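Local atomic coordinates of dihydrodipicolinate synthase (PDB entry 3E96), a protein that probably catalyses the condensation of pyruvate with aspartate semialdehyde that yields 4-hydroxy-tetrahydrodipicolinate on the pathway to lysine. Residues B[51-60]-B[110-118]; B[244-254]-B[292-300]. All blocks are in the same frame, centred on the assembly; numbering follows the deposited sequence.

Contact 1. Residues B[51-60]-B[110-118]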
ATOM      1  N   VAL B  51      -3.177   4.910 -19.527  1.00 13.68           N
ATOM      2  CA  VAL B  51      -2.285   4.444 -18.478  1.00 13.02           C
ATOM      3  C   VAL B  51      -2.589   3.064 -17.899  1.00 13.48           C
ATOM      4  O   VAL B  51      -3.229   2.947 -16.855  1.00 13.39           O
ATOM      5  CB  VAL B  51      -2.271   5.469 -17.317  1.00 14.48           C
ATOM      6  CG1 VAL B  51      -1.177   5.134 -16.316  1.00 13.45           C
ATOM      7  CG2 VAL B  51      -2.079   6.873 -17.872  1.00 15.00           C
ATOM      8  N   PRO B  52      -2.134   1.999 -18.573  1.00 13.10           N
ATOM      9  CA  PRO B  52      -2.393   0.657 -18.044  1.00 12.80           C
ATOM     10  C   PRO B  52      -1.661   0.520 -16.708  1.00 13.33           C
ATOM     11  O   PRO B  52      -0.669   1.211 -16.463  1.00 12.85           O
ATOM     12  CB  PRO B  52      -1.820  -0.261 -19.123  1.00 12.05           C
ATOM     13  CG  PRO B  52      -0.720   0.578 -19.743  1.00 13.04           C
ATOM     14  CD  PRO B  52      -1.382   1.938 -19.838  1.00 12.41           C
ATOM     15  N   CYS B  53      -2.150  -0.364 -15.847  1.00 12.39           N
ATOM     16  CA  CYS B  53      -1.540  -0.565 -14.538  1.00 11.73           C
ATOM     17  C   CYS B  53      -1.640   0.669 -13.651  1.00 13.42           C
ATOM     18  O   CYS B  53      -0.785   0.911 -12.793  1.00 12.34           O
ATOM     19  CB  CYS B  53      -0.081  -0.997 -14.694  1.00 13.10           C
ATOM     20  SG  CYS B  53       0.059  -2.724 -15.208  1.00 14.36           S
ATOM     21  N   GLY B  54      -2.687   1.457 -13.879  1.00 12.67           N
ATOM     22  CA  GLY B  54      -2.927   2.632 -13.062  1.00 12.89           C
ATOM     23  C   GLY B  54      -3.768   2.138 -11.899  1.00 14.67           C
ATOM     24  O   GLY B  54      -4.108   0.955 -11.845  1.00 13.71           O
ATOM     25  N   ASN B  55      -4.123   3.004 -10.961  1.00 16.58           N
ATOM     26  CA  ASN B  55      -4.914   2.520  -9.841  1.00 17.95           C
ATOM     27  C   ASN B  55      -6.351   2.199 -10.228  1.00 15.83           C
ATOM     28  O   ASN B  55      -6.974   1.337  -9.617  1.00 15.73           O
ATOM     29  CB  ASN B  55      -4.845   3.505  -8.675  1.00 21.65           C
ATOM     30  CG  ASN B  55      -3.676   3.204  -7.745  1.00 24.39           C
ATOM     31  OD1 ASN B  55      -3.023   4.110  -7.237  1.00 26.10           O
ATOM     32  ND2 ASN B  55      -3.412   1.914  -7.518  1.00 21.18           N
ATOM     33  N   THR B  56      -6.864   2.867 -11.258  1.00 14.74           N
ATOM     34  CA  THR B  56      -8.221   2.597 -11.722  1.00 13.52           C
ATOM     35  C   THR B  56      -8.214   1.202 -12.357  1.00 13.45           C
ATOM     36  O   THR B  56      -9.246   0.537 -12.438  1.00 11.34           O
ATOM     37  CB  THR B  56      -8.671   3.621 -12.784  1.00 14.85           C
ATOM     38  OG1 THR B  56      -8.441   4.947 -12.295  1.00 16.19           O
ATOM     39  CG2 THR B  56     -10.162   3.460 -13.084  1.00 12.69           C
ATOM     40  N   SER B  57      -7.031   0.773 -12.794  1.00 12.57           N
ATOM     41  CA  SER B  57      -6.837  -0.539 -13.416  1.00 12.69           C
ATOM     42  C   SER B  57      -6.700  -1.627 -12.353  1.00 12.52           C
ATOM     43  O   SER B  57      -6.526  -2.804 -12.685  1.00 12.64           O
ATOM     44  CB  SER B  57      -5.553  -0.546 -14.254  1.00 13.37           C
ATOM     45  OG  SER B  57      -5.399   0.652 -14.989  1.00 14.32           O
ATOM     46  N   GLU B  58      -6.759  -1.224 -11.084  1.00 12.13           N
ATOM     47  CA  GLU B  58      -6.604  -2.140  -9.954  1.00 10.70           C
ATOM     48  C   GLU B  58      -5.245  -2.839 -10.009  1.00 10.11           C
ATOM     49  O   GLU B  58      -5.123  -4.048  -9.820  1.00  9.94           O
ATOM     50  CB  GLU B  58      -7.745  -3.156  -9.919  1.00 11.67           C
ATOM     51  CG  GLU B  58      -9.079  -2.530  -9.545  1.00 10.81           C
ATOM     52  CD  GLU B  58     -10.224  -3.519  -9.589  1.00 12.47           C
ATOM     53  OE1 GLU B  58     -10.423  -4.255  -8.595  1.00 12.69           O
ATOM     54  OE2 GLU B  58     -10.919  -3.567 -10.633  1.00 12.33           O
ATOM     55  N   PHE B  59      -4.220  -2.034 -10.266  1.00 11.08           N
ATOM     56  CA  PHE B  59      -2.839  -2.493 -10.352  1.00 11.10           C
ATOM     57  C   PHE B  59      -2.416  -3.438  -9.225  1.00 11.40           C
ATOM     58  O   PHE B  59      -1.849  -4.507  -9.474  1.00 10.64           O
ATOM     59  CB  PHE B  59      -1.922  -1.266 -10.373  1.00 11.85           C
ATOM     60  CG  PHE B  59      -0.462  -1.587 -10.270  1.00 11.04           C
ATOM     61  CD1 PHE B  59       0.182  -2.289 -11.278  1.00 12.17           C
ATOM     62  CD2 PHE B  59       0.278  -1.150  -9.174  1.00 11.91           C
ATOM     63  CE1 PHE B  59       1.545  -2.553 -11.204  1.00 10.96           C
ATOM     64  CE2 PHE B  59       1.641  -1.409  -9.087  1.00 13.90           C
ATOM     65  CZ  PHE B  59       2.277  -2.112 -10.107  1.00 13.00           C
ATOM     66  N   TYR B  60      -2.688  -3.052  -7.983  1.00 10.30           N
ATOM     67  CA  TYR B  60      -2.290  -3.870  -6.844  1.00 10.19           C
ATOM     68  C   TYR B  60      -3.021  -5.199  -6.702  1.00 11.90           C
ATOM     69  O   TYR B  60      -2.624  -6.045  -5.898  1.00 11.68           O
ATOM     70  CB  TYR B  60      -2.397  -3.048  -5.562  1.00 11.17           C
ATOM     71  CG  TYR B  60      -1.368  -1.940  -5.531  1.00  9.51           C
ATOM     72  CD1 TYR B  60      -0.006  -2.236  -5.522  1.00 11.10           C
ATOM     73  CD2 TYR B  60      -1.751  -0.599  -5.549  1.00 11.66           C
ATOM     74  CE1 TYR B  60       0.952  -1.228  -5.535  1.00 10.48           C
ATOM     75  CE2 TYR B  60      -0.797   0.422  -5.562  1.00 12.61           C
ATOM     76  CZ  TYR B  60       0.554   0.094  -5.553  1.00 12.63           C
ATOM     77  OH  TYR B  60       1.504   1.089  -5.551  1.00 12.25           O
ATOM     78  N   VAL B 110       6.699   5.476 -18.224  1.00 15.49           N
ATOM     79  CA  VAL B 110       6.190   4.767 -17.057  1.00 14.13           C
ATOM     80  C   VAL B 110       5.697   5.783 -16.039  1.00 13.99           C
ATOM     81  O   VAL B 110       6.135   6.938 -16.040  1.00 13.54           O
ATOM     82  CB  VAL B 110       7.283   3.905 -16.363  1.00 15.42           C
ATOM     83  CG1 VAL B 110       7.748   2.796 -17.290  1.00 13.92           C
ATOM     84  CG2 VAL B 110       8.453   4.787 -15.933  1.00 13.99           C
ATOM     85  N   MET B 111       4.758   5.359 -15.198  1.00 11.91           N
ATOM     86  CA  MET B 111       4.251   6.198 -14.118  1.00 13.02           C
ATOM     87  C   MET B 111       4.615   5.435 -12.854  1.00 12.94           C
ATOM     88  O   MET B 111       4.173   4.301 -12.649  1.00 13.44           O
ATOM     89  CB  MET B 111       2.728   6.376 -14.165  1.00 13.63           C
ATOM     90  CG  MET B 111       2.174   7.131 -12.927  1.00 14.97           C
ATOM     91  SD  MET B 111       0.371   7.117 -12.757  1.00 10.85           S
ATOM     92  CE  MET B 111       0.096   5.415 -12.287  1.00 18.69           C
ATOM     93  N   ILE B 112       5.438   6.040 -12.013  1.00 13.18           N
ATOM     94  CA  ILE B 112       5.829   5.378 -10.784  1.00 13.05           C
ATOM     95  C   ILE B 112       4.805   5.702  -9.707  1.00 12.15           C
ATOM     96  O   ILE B 112       4.648   6.862  -9.314  1.00 11.89           O
ATOM     97  CB  ILE B 112       7.219   5.842 -10.304  1.00 13.60           C
ATOM     98  CG1 ILE B 112       8.227   5.764 -11.456  1.00 15.23           C
ATOM     99  CG2 ILE B 112       7.687   4.956  -9.154  1.00 13.50           C
ATOM    100  CD1 ILE B 112       9.603   6.317 -11.097  1.00 17.54           C
ATOM    101  N   HIS B 113       4.093   4.674  -9.252  1.00 12.36           N
ATOM    102  CA  HIS B 113       3.097   4.839  -8.203  1.00 13.11           C
ATOM    103  C   HIS B 113       3.784   5.330  -6.944  1.00 13.32           C
ATOM    104  O   HIS B 113       4.996   5.191  -6.796  1.00 12.66           O
ATOM    105  CB  HIS B 113       2.425   3.501  -7.876  1.00 11.74           C
ATOM    106  CG  HIS B 113       1.366   3.100  -8.852  1.00 12.47           C
ATOM    107  ND1 HIS B 113       0.101   3.645  -8.839  1.00 14.96           N
ATOM    108  CD2 HIS B 113       1.389   2.221  -9.881  1.00 12.09           C
ATOM    109  CE1 HIS B 113      -0.612   3.118  -9.821  1.00 14.04           C
ATOM    110  NE2 HIS B 113       0.148   2.251 -10.468  1.00 11.70           N
ATOM    111  N   MET B 114       3.005   5.914  -6.042  1.00 13.04           N
ATOM    112  CA  MET B 114       3.550   6.364  -4.773  1.00 14.25           C
ATOM    113  C   MET B 114       3.886   5.053  -4.067  1.00 14.01           C
ATOM    114  O   MET B 114       3.094   4.113  -4.100  1.00 14.91           O
ATOM    115  CB  MET B 114       2.480   7.123  -3.979  1.00 14.40           C
ATOM    116  CG  MET B 114       2.979   7.762  -2.684  1.00 17.88           C
ATOM    117  SD  MET B 114       4.013   9.230  -2.979  1.00  6.51           S
ATOM    118  CE  MET B 114       4.901   9.375  -1.306  1.00 13.39           C
ATOM    119  N   PRO B 115       5.068   4.958  -3.437  1.00 12.98           N
ATOM    120  CA  PRO B 115       5.389   3.698  -2.756  1.00 13.64           C
ATOM    121  C   PRO B 115       4.333   3.365  -1.697  1.00 13.46           C
ATOM    122  O   PRO B 115       3.828   4.261  -1.020  1.00 13.82           O
ATOM    123  CB  PRO B 115       6.775   3.970  -2.161  1.00 12.77           C
ATOM    124  CG  PRO B 115       6.801   5.478  -1.990  1.00 13.33           C
ATOM    125  CD  PRO B 115       6.141   5.949  -3.261  1.00 12.71           C
ATOM    126  N   ILE B 116       3.991   2.086  -1.559  1.00 13.76           N
ATOM    127  CA  ILE B 116       2.983   1.699  -0.578  1.00 14.18           C
ATOM    128  C   ILE B 116       3.535   1.273   0.778  1.00 15.01           C
ATOM    129  O   ILE B 116       2.780   0.825   1.642  1.00 13.68           O
ATOM    130  CB  ILE B 116       2.042   0.579  -1.125  1.00 16.26           C
ATOM    131  CG1 ILE B 116       2.845  -0.511  -1.843  1.00 16.62           C
ATOM    132  CG2 ILE B 116       1.015   1.190  -2.072  1.00 17.12           C
ATOM    133  CD1 ILE B 116       3.746  -1.327  -0.939  1.00 18.97           C
ATOM    134  N   HIS B 117       4.841   1.423   0.978  1.00 13.08           N
ATOM    135  CA  HIS B 117       5.452   1.050   2.256  1.00 14.45           C
ATOM    136  C   HIS B 117       4.789   1.834   3.389  1.00 13.61           C
ATOM    137  O   HIS B 117       4.553   3.035   3.258  1.00 13.69           O
ATOM    138  CB  HIS B 117       6.952   1.374   2.251  1.00 15.04           C
ATOM    139  CG  HIS B 117       7.688   0.860   1.053  1.00 15.40           C
ATOM    140  ND1 HIS B 117       7.351   1.209  -0.236  1.00 16.19           N
ATOM    141  CD2 HIS B 117       8.779   0.062   0.953  1.00 16.51           C
ATOM    142  CE1 HIS B 117       8.200   0.652  -1.079  1.00 16.61           C
ATOM    143  NE2 HIS B 117       9.078  -0.049  -0.384  1.00 15.94           N
ATOM    144  N   PRO B 118       4.482   1.173   4.520  1.00 14.40           N
ATOM    145  CA  PRO B 118       3.850   1.893   5.631  1.00 14.47           C
ATOM    146  C   PRO B 118       4.768   2.950   6.242  1.00 14.92           C
ATOM    147  O   PRO B 118       4.305   3.891   6.889  1.00 13.15           O
ATOM    148  CB  PRO B 118       3.516   0.781   6.623  1.00 16.04           C
ATOM    149  CG  PRO B 118       4.565  -0.248   6.348  1.00 16.08           C
ATOM    150  CD  PRO B 118       4.621  -0.258   4.841  1.00 14.48           C
TER
HETATM  151  O   HOH W   1      -0.021   5.549  -6.563  1.00 17.67           O
HETATM  152  O   HOH W   2       0.528   3.431  -4.759  1.00 13.66           O
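At the C-terminal mouth of the TIM barrel, the loop leaving strand 49-50 is tied to the end of strand 109-112 by His113, whose imidazole slots against Cys53, Asn55, Phe59 and Tyr60. CG of His113 stands beside its own backbone N (chi1 -79°), which sends the ring across to the loop. There NE2 donates to Cys53 O at 2.8 Å, almost straight at 172°, with the oxygen in the ring plane and the N-H in the carbonyl plane. Phe59 lies nearly parallel to the imidazole (13°) but offset, the Phe59 and His113 centroids 4.8 Å apart with little overlap. Tyr60, on the same side, turns its edge toward the imidazole face; its OH comes 3.5 Å from His113 CB. On the other side of the ring, Met111 CE sits 3.4 Å above the His113 plane, toward the rim.

Water 1 lies at the imidazole edge, 3.0 Å from His113 ND1, accepts from Met114 N and donates weakly to Asn55 OD1. Water 2 lies 2.7 Å from both Tyr60 OH and Met114 O, donating to the latter. Beyond it, Ile116 CG2 touches Tyr60 CZ at 3.7 Å, and Ile116 of the second subunit also packs on Tyr60. Replacing His113, for instance by an alanine, would probably leave Cys53 O without this donor and open a gap between Met111 and the two aromatic rings. The type I turn from Asn55 to Glu58 carries Thr56, predicted to bind pyruvate, while Met111 approaches Lys167, the predicted Schiff-base lysine. With both ring nitrogens engaged and side chains on both sides, the imidazole is probably held against rotation, linking two loops that border the probable active site.

Contact 2. Residues B[244-254]-B[292-300]; sequences DIVPFEDLRGK and LVTELLSSW
Trp300 places CG beside its own backbone N (chi1 -87°) and Phe248 places CG beside its carbonyl carbon (chi1 -176°), turns that bring indole and phenyl together across two helices. The side chains cross at about a right angle: Trp300 CH2 reaches Phe248 CB at 3.4 Å, while CZ3 lies over one face of the phenyl ring. The pyrrole edge of the indole is held by a hydrogen bond from Trp300 NE1 to Asp244 O, 2.9 Å long; the donor stands above the carbonyl plane rather than on a lone pair. The carboxylate of Asp244 pairs with Lys222, which also makes a cation-pi contact with Trp300.

Helices 235-252 and 287-299 are an antiparallel pair within the C-terminal helical region that follows the barrel. Their segments approach to 10.5 Å between axes, at 166°. Leu296 reaches the opposite helix with both methyls: CD1 presses on Pro247 CB at a tight 3.4 Å, beside the kink in helix 235-252, and CD2 meets Phe248 CA at 3.2 Å and the edge of its ring. Further along, Leu251 forks over the opposing helix, CD1 lying 3.9 Å from Leu292 CD1 and CD2 3.6 Å from Val293 CG2. Lys254 passes across Leu292, its NZ 4.0 Å from Leu292 CD1, on the way to a salt bridge with Asp289.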
ATOM      1  N   ASP B 244     -21.978  18.798 -13.440  1.00 18.62           N
ATOM      2  CA  ASP B 244     -22.562  17.614 -14.065  1.00 19.95           C
ATOM      3  C   ASP B 244     -21.833  16.326 -13.673  1.00 19.61           C
ATOM      4  O   ASP B 244     -22.458  15.281 -13.501  1.00 18.53           O
ATOM      5  CB  ASP B 244     -22.522  17.781 -15.592  1.00 21.88           C
ATOM      6  CG  ASP B 244     -23.262  16.683 -16.330  1.00 25.04           C
ATOM      7  OD1 ASP B 244     -24.483  16.535 -16.114  1.00 24.42           O
ATOM      8  OD2 ASP B 244     -22.626  15.969 -17.136  1.00 26.78           O
ATOM      9  N   ILE B 245     -20.514  16.409 -13.521  1.00 18.67           N
ATOM     10  CA  ILE B 245     -19.701  15.237 -13.193  1.00 18.96           C
ATOM     11  C   ILE B 245     -19.432  14.975 -11.707  1.00 19.40           C
ATOM     12  O   ILE B 245     -19.235  13.827 -11.308  1.00 17.92           O
ATOM     13  CB  ILE B 245     -18.342  15.311 -13.934  1.00 19.28           C
ATOM     14  CG1 ILE B 245     -18.579  15.365 -15.447  1.00 21.21           C
ATOM     15  CG2 ILE B 245     -17.482  14.102 -13.594  1.00 21.57           C
ATOM     16  CD1 ILE B 245     -17.327  15.672 -16.256  1.00 22.21           C
ATOM     17  N   VAL B 246     -19.432  16.023 -10.887  1.00 18.84           N
ATOM     18  CA  VAL B 246     -19.137  15.866  -9.461  1.00 19.87           C
ATOM     19  C   VAL B 246     -19.866  14.750  -8.702  1.00 18.96           C
ATOM     20  O   VAL B 246     -19.237  13.989  -7.963  1.00 19.50           O
ATOM     21  CB  VAL B 246     -19.345  17.195  -8.696  1.00 20.65           C
ATOM     22  CG1 VAL B 246     -19.167  16.967  -7.196  1.00 24.36           C
ATOM     23  CG2 VAL B 246     -18.336  18.222  -9.175  1.00 22.70           C
ATOM     24  N   PRO B 247     -21.193  14.637  -8.862  1.00 17.96           N
ATOM     25  CA  PRO B 247     -21.915  13.580  -8.146  1.00 18.03           C
ATOM     26  C   PRO B 247     -21.347  12.181  -8.397  1.00 17.55           C
ATOM     27  O   PRO B 247     -21.294  11.350  -7.489  1.00 15.86           O
ATOM     28  CB  PRO B 247     -23.347  13.734  -8.659  1.00 19.77           C
ATOM     29  CG  PRO B 247     -23.444  15.212  -8.921  1.00 19.40           C
ATOM     30  CD  PRO B 247     -22.127  15.502  -9.608  1.00 18.98           C
ATOM     31  N   PHE B 248     -20.921  11.929  -9.629  1.00 16.67           N
ATOM     32  CA  PHE B 248     -20.353  10.639  -9.991  1.00 16.18           C
ATOM     33  C   PHE B 248     -19.034  10.431  -9.253  1.00 16.09           C
ATOM     34  O   PHE B 248     -18.776   9.352  -8.710  1.00 14.74           O
ATOM     35  CB  PHE B 248     -20.110  10.571 -11.500  1.00 17.32           C
ATOM     36  CG  PHE B 248     -19.614   9.230 -11.979  1.00 18.28           C
ATOM     37  CD1 PHE B 248     -20.448   8.116 -11.956  1.00 20.12           C
ATOM     38  CD2 PHE B 248     -18.315   9.085 -12.456  1.00 20.02           C
ATOM     39  CE1 PHE B 248     -19.997   6.871 -12.406  1.00 19.19           C
ATOM     40  CE2 PHE B 248     -17.851   7.847 -12.909  1.00 21.05           C
ATOM     41  CZ  PHE B 248     -18.695   6.740 -12.883  1.00 20.42           C
ATOM     42  N   GLU B 249     -18.199  11.466  -9.238  1.00 14.79           N
ATOM     43  CA  GLU B 249     -16.913  11.376  -8.560  1.00 14.84           C
ATOM     44  C   GLU B 249     -17.090  11.219  -7.052  1.00 15.92           C
ATOM     45  O   GLU B 249     -16.322  10.502  -6.406  1.00 13.69           O
ATOM     46  CB  GLU B 249     -16.055  12.603  -8.889  1.00 15.52           C
ATOM     47  CG  GLU B 249     -15.580  12.622 -10.342  1.00 14.41           C
ATOM     48  CD  GLU B 249     -14.683  11.434 -10.673  1.00 18.99           C
ATOM     49  OE1 GLU B 249     -13.562  11.365 -10.130  1.00 17.98           O
ATOM     50  OE2 GLU B 249     -15.099  10.560 -11.466  1.00 17.88           O
ATOM     51  N   ASP B 250     -18.104  11.873  -6.487  1.00 15.11           N
ATOM     52  CA  ASP B 250     -18.342  11.745  -5.053  1.00 17.17           C
ATOM     53  C   ASP B 250     -18.818  10.339  -4.707  1.00 16.67           C
ATOM     54  O   ASP B 250     -18.472   9.804  -3.654  1.00 14.38           O
ATOM     55  CB  ASP B 250     -19.365  12.776  -4.568  1.00 19.08           C
ATOM     56  CG  ASP B 250     -18.795  14.177  -4.526  1.00 20.39           C
ATOM     57  OD1 ASP B 250     -17.559  14.314  -4.388  1.00 22.11           O
ATOM     58  OD2 ASP B 250     -19.581  15.142  -4.614  1.00 22.97           O
ATOM     59  N   LEU B 251     -19.600   9.734  -5.597  1.00 14.55           N
ATOM     60  CA  LEU B 251     -20.087   8.383  -5.358  1.00 14.34           C
ATOM     61  C   LEU B 251     -18.913   7.402  -5.400  1.00 14.54           C
ATOM     62  O   LEU B 251     -18.856   6.452  -4.617  1.00 11.77           O
ATOM     63  CB  LEU B 251     -21.133   8.002  -6.404  1.00 17.06           C
ATOM     64  CG  LEU B 251     -21.838   6.658  -6.212  1.00 20.58           C
ATOM     65  CD1 LEU B 251     -22.374   6.533  -4.792  1.00 21.43           C
ATOM     66  CD2 LEU B 251     -22.974   6.547  -7.226  1.00 21.44           C
ATOM     67  N   ARG B 252     -17.977   7.640  -6.318  1.00 12.53           N
ATOM     68  CA  ARG B 252     -16.785   6.805  -6.439  1.00 13.68           C
ATOM     69  C   ARG B 252     -15.919   6.967  -5.187  1.00 13.04           C
ATOM     70  O   ARG B 252     -15.230   6.039  -4.764  1.00 12.56           O
ATOM     71  CB  ARG B 252     -15.950   7.230  -7.652  1.00 15.01           C
ATOM     72  CG  ARG B 252     -16.558   6.914  -9.009  1.00 16.91           C
ATOM     73  CD  ARG B 252     -15.640   7.409 -10.118  1.00 17.10           C
ATOM     74  NE  ARG B 252     -14.336   6.749 -10.079  1.00 16.39           N
ATOM     75  CZ  ARG B 252     -13.260   7.175 -10.735  1.00 17.83           C
ATOM     76  NH1 ARG B 252     -13.327   8.271 -11.479  1.00 17.72           N
ATOM     77  NH2 ARG B 252     -12.121   6.499 -10.659  1.00 14.58           N
ATOM     78  N   GLY B 253     -15.952   8.164  -4.615  1.00 13.54           N
ATOM     79  CA  GLY B 253     -15.149   8.454  -3.438  1.00 14.10           C
ATOM     80  C   GLY B 253     -15.656   7.921  -2.110  1.00 14.36           C
ATOM     81  O   GLY B 253     -14.960   8.036  -1.097  1.00 13.62           O
ATOM     82  N   LYS B 254     -16.854   7.340  -2.091  1.00 13.79           N
ATOM     83  CA  LYS B 254     -17.403   6.801  -0.846  1.00 15.34           C
ATOM     84  C   LYS B 254     -16.508   5.747  -0.192  1.00 15.65           C
ATOM     85  O   LYS B 254     -15.800   4.994  -0.872  1.00 13.02           O
ATOM     86  CB  LYS B 254     -18.795   6.193  -1.079  1.00 17.15           C
ATOM     87  CG  LYS B 254     -19.893   7.218  -1.336  1.00 22.43           C
ATOM     88  CD  LYS B 254     -21.283   6.573  -1.352  1.00 22.10           C
ATOM     89  CE  LYS B 254     -21.696   6.083   0.030  1.00 22.12           C
ATOM     90  NZ  LYS B 254     -23.100   5.557   0.053  1.00 23.11           N
ATOM     91  N   LEU B 292     -28.061   4.414  -6.132  1.00 21.47           N
ATOM     92  CA  LEU B 292     -27.463   5.727  -6.339  1.00 19.91           C
ATOM     93  C   LEU B 292     -26.811   5.810  -7.721  1.00 19.15           C
ATOM     94  O   LEU B 292     -26.832   6.862  -8.354  1.00 19.65           O
ATOM     95  CB  LEU B 292     -26.425   6.025  -5.250  1.00 21.61           C
ATOM     96  CG  LEU B 292     -26.959   6.179  -3.824  1.00 23.01           C
ATOM     97  CD1 LEU B 292     -25.797   6.343  -2.850  1.00 20.85           C
ATOM     98  CD2 LEU B 292     -27.893   7.382  -3.757  1.00 24.22           C
ATOM     99  N   VAL B 293     -26.227   4.707  -8.185  1.00 18.88           N
ATOM    100  CA  VAL B 293     -25.597   4.692  -9.507  1.00 18.96           C
ATOM    101  C   VAL B 293     -26.698   4.805 -10.564  1.00 19.84           C
ATOM    102  O   VAL B 293     -26.555   5.511 -11.565  1.00 18.13           O
ATOM    103  CB  VAL B 293     -24.801   3.384  -9.752  1.00 19.29           C
ATOM    104  CG1 VAL B 293     -24.339   3.313 -11.215  1.00 19.02           C
ATOM    105  CG2 VAL B 293     -23.590   3.330  -8.826  1.00 19.27           C
ATOM    106  N   THR B 294     -27.797   4.100 -10.326  1.00 19.41           N
ATOM    107  CA  THR B 294     -28.932   4.124 -11.240  1.00 20.96           C
ATOM    108  C   THR B 294     -29.487   5.539 -11.354  1.00 21.17           C
ATOM    109  O   THR B 294     -29.665   6.059 -12.457  1.00 22.01           O
ATOM    110  CB  THR B 294     -30.048   3.178 -10.746  1.00 20.17           C
ATOM    111  OG1 THR B 294     -29.571   1.830 -10.779  1.00 22.66           O
ATOM    112  CG2 THR B 294     -31.295   3.299 -11.624  1.00 23.43           C
ATOM    113  N   GLU B 295     -29.743   6.171 -10.211  1.00 21.68           N
ATOM    114  CA  GLU B 295     -30.287   7.524 -10.201  1.00 23.60           C
ATOM    115  C   GLU B 295     -29.338   8.516 -10.862  1.00 23.69           C
ATOM    116  O   GLU B 295     -29.774   9.498 -11.459  1.00 23.60           O
ATOM    117  CB  GLU B 295     -30.582   7.967  -8.764  1.00 26.04           C
ATOM    118  CG  GLU B 295     -31.395   6.954  -7.974  1.00 29.32           C
ATOM    119  CD  GLU B 295     -31.771   7.444  -6.587  1.00 31.97           C
ATOM    120  OE1 GLU B 295     -30.951   8.145  -5.954  1.00 33.62           O
ATOM    121  OE2 GLU B 295     -32.884   7.116  -6.126  1.00 32.55           O
ATOM    122  N   LEU B 296     -28.039   8.258 -10.759  1.00 22.87           N
ATOM    123  CA  LEU B 296     -27.049   9.147 -11.357  1.00 23.35           C
ATOM    124  C   LEU B 296     -27.069   9.015 -12.882  1.00 22.33           C
ATOM    125  O   LEU B 296     -27.031  10.014 -13.606  1.00 22.21           O
ATOM    126  CB  LEU B 296     -25.657   8.810 -10.817  1.00 25.56           C
ATOM    127  CG  LEU B 296     -24.571   9.880 -10.928  1.00 29.65           C
ATOM    128  CD1 LEU B 296     -24.970  11.103 -10.118  1.00 32.15           C
ATOM    129  CD2 LEU B 296     -23.261   9.322 -10.402  1.00 32.23           C
ATOM    130  N   LEU B 297     -27.126   7.779 -13.364  1.00 20.62           N
ATOM    131  CA  LEU B 297     -27.160   7.530 -14.800  1.00 20.92           C
ATOM    132  C   LEU B 297     -28.472   8.050 -15.371  1.00 21.48           C
ATOM    133  O   LEU B 297     -28.527   8.523 -16.507  1.00 21.61           O
ATOM    134  CB  LEU B 297     -27.015   6.032 -15.087  1.00 20.58           C
ATOM    135  CG  LEU B 297     -25.649   5.428 -14.748  1.00 20.24           C
ATOM    136  CD1 LEU B 297     -25.649   3.945 -15.074  1.00 19.14           C
ATOM    137  CD2 LEU B 297     -24.555   6.150 -15.526  1.00 20.67           C
ATOM    138  N   SER B 298     -29.526   7.963 -14.569  1.00 22.94           N
ATOM    139  CA  SER B 298     -30.835   8.446 -14.981  1.00 25.56           C
ATOM    140  C   SER B 298     -30.769   9.966 -15.140  1.00 26.26           C
ATOM    141  O   SER B 298     -31.280  10.519 -16.114  1.00 25.92           O
ATOM    142  CB  SER B 298     -31.885   8.070 -13.933  1.00 26.70           C
ATOM    143  OG  SER B 298     -33.182   8.483 -14.329  1.00 29.87           O
ATOM    144  N   SER B 299     -30.124  10.642 -14.192  1.00 26.26           N
ATOM    145  CA  SER B 299     -30.011  12.095 -14.257  1.00 25.87           C
ATOM    146  C   SER B 299     -29.174  12.518 -15.458  1.00 24.21           C
ATOM    147  O   SER B 299     -29.400  13.587 -16.031  1.00 23.61           O
ATOM    148  CB  SER B 299     -29.396  12.655 -12.968  1.00 29.50           C
ATOM    149  OG  SER B 299     -27.999  12.416 -12.916  1.00 34.30           O
ATOM    150  N   TRP B 300     -28.204  11.688 -15.837  1.00 21.77           N
ATOM    151  CA  TRP B 300     -27.362  11.984 -16.993  1.00 22.01           C
ATOM    152  C   TRP B 300     -28.124  11.648 -18.271  1.00 21.32           C
ATOM    153  O   TRP B 300     -27.610  11.824 -19.374  1.00 21.67           O
ATOM    154  CB  TRP B 300     -26.073  11.156 -16.970  1.00 21.63           C
ATOM    155  CG  TRP B 300     -24.943  11.766 -16.200  1.00 23.47           C
ATOM    156  CD1 TRP B 300     -24.792  13.078 -15.862  1.00 24.68           C
ATOM    157  CD2 TRP B 300     -23.761  11.096 -15.751  1.00 22.91           C
ATOM    158  NE1 TRP B 300     -23.584  13.270 -15.230  1.00 25.11           N
ATOM    159  CE2 TRP B 300     -22.931  12.070 -15.150  1.00 24.02           C
ATOM    160  CE3 TRP B 300     -23.319   9.768 -15.800  1.00 23.63           C
ATOM    161  CZ2 TRP B 300     -21.681  11.756 -14.604  1.00 23.41           C
ATOM    162  CZ3 TRP B 300     -22.075   9.455 -15.256  1.00 23.29           C
ATOM    163  CH2 TRP B 300     -21.272  10.448 -14.666  1.00 22.34           C
TER

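Contact 1 lies in the buried interior, its centre about 9 Å from that of the chain, whereas contact 2 is only partly buried, its centre about 19 Å from that of the chain. They share no helix or strand: the first joins the loop after strand 49-50 to the end of strand 109-112 and its following loop, the second two helices of the C-terminal region. Their centres are about 24 Å apart, yet the nearest atoms come within about 4 Å without touching. Contact 1 is polar and aromatic, with ordered waters and the second subunit close by; contact 2 relies on leucine and ring packing with charged groups at its ends, and is touched by no other chain.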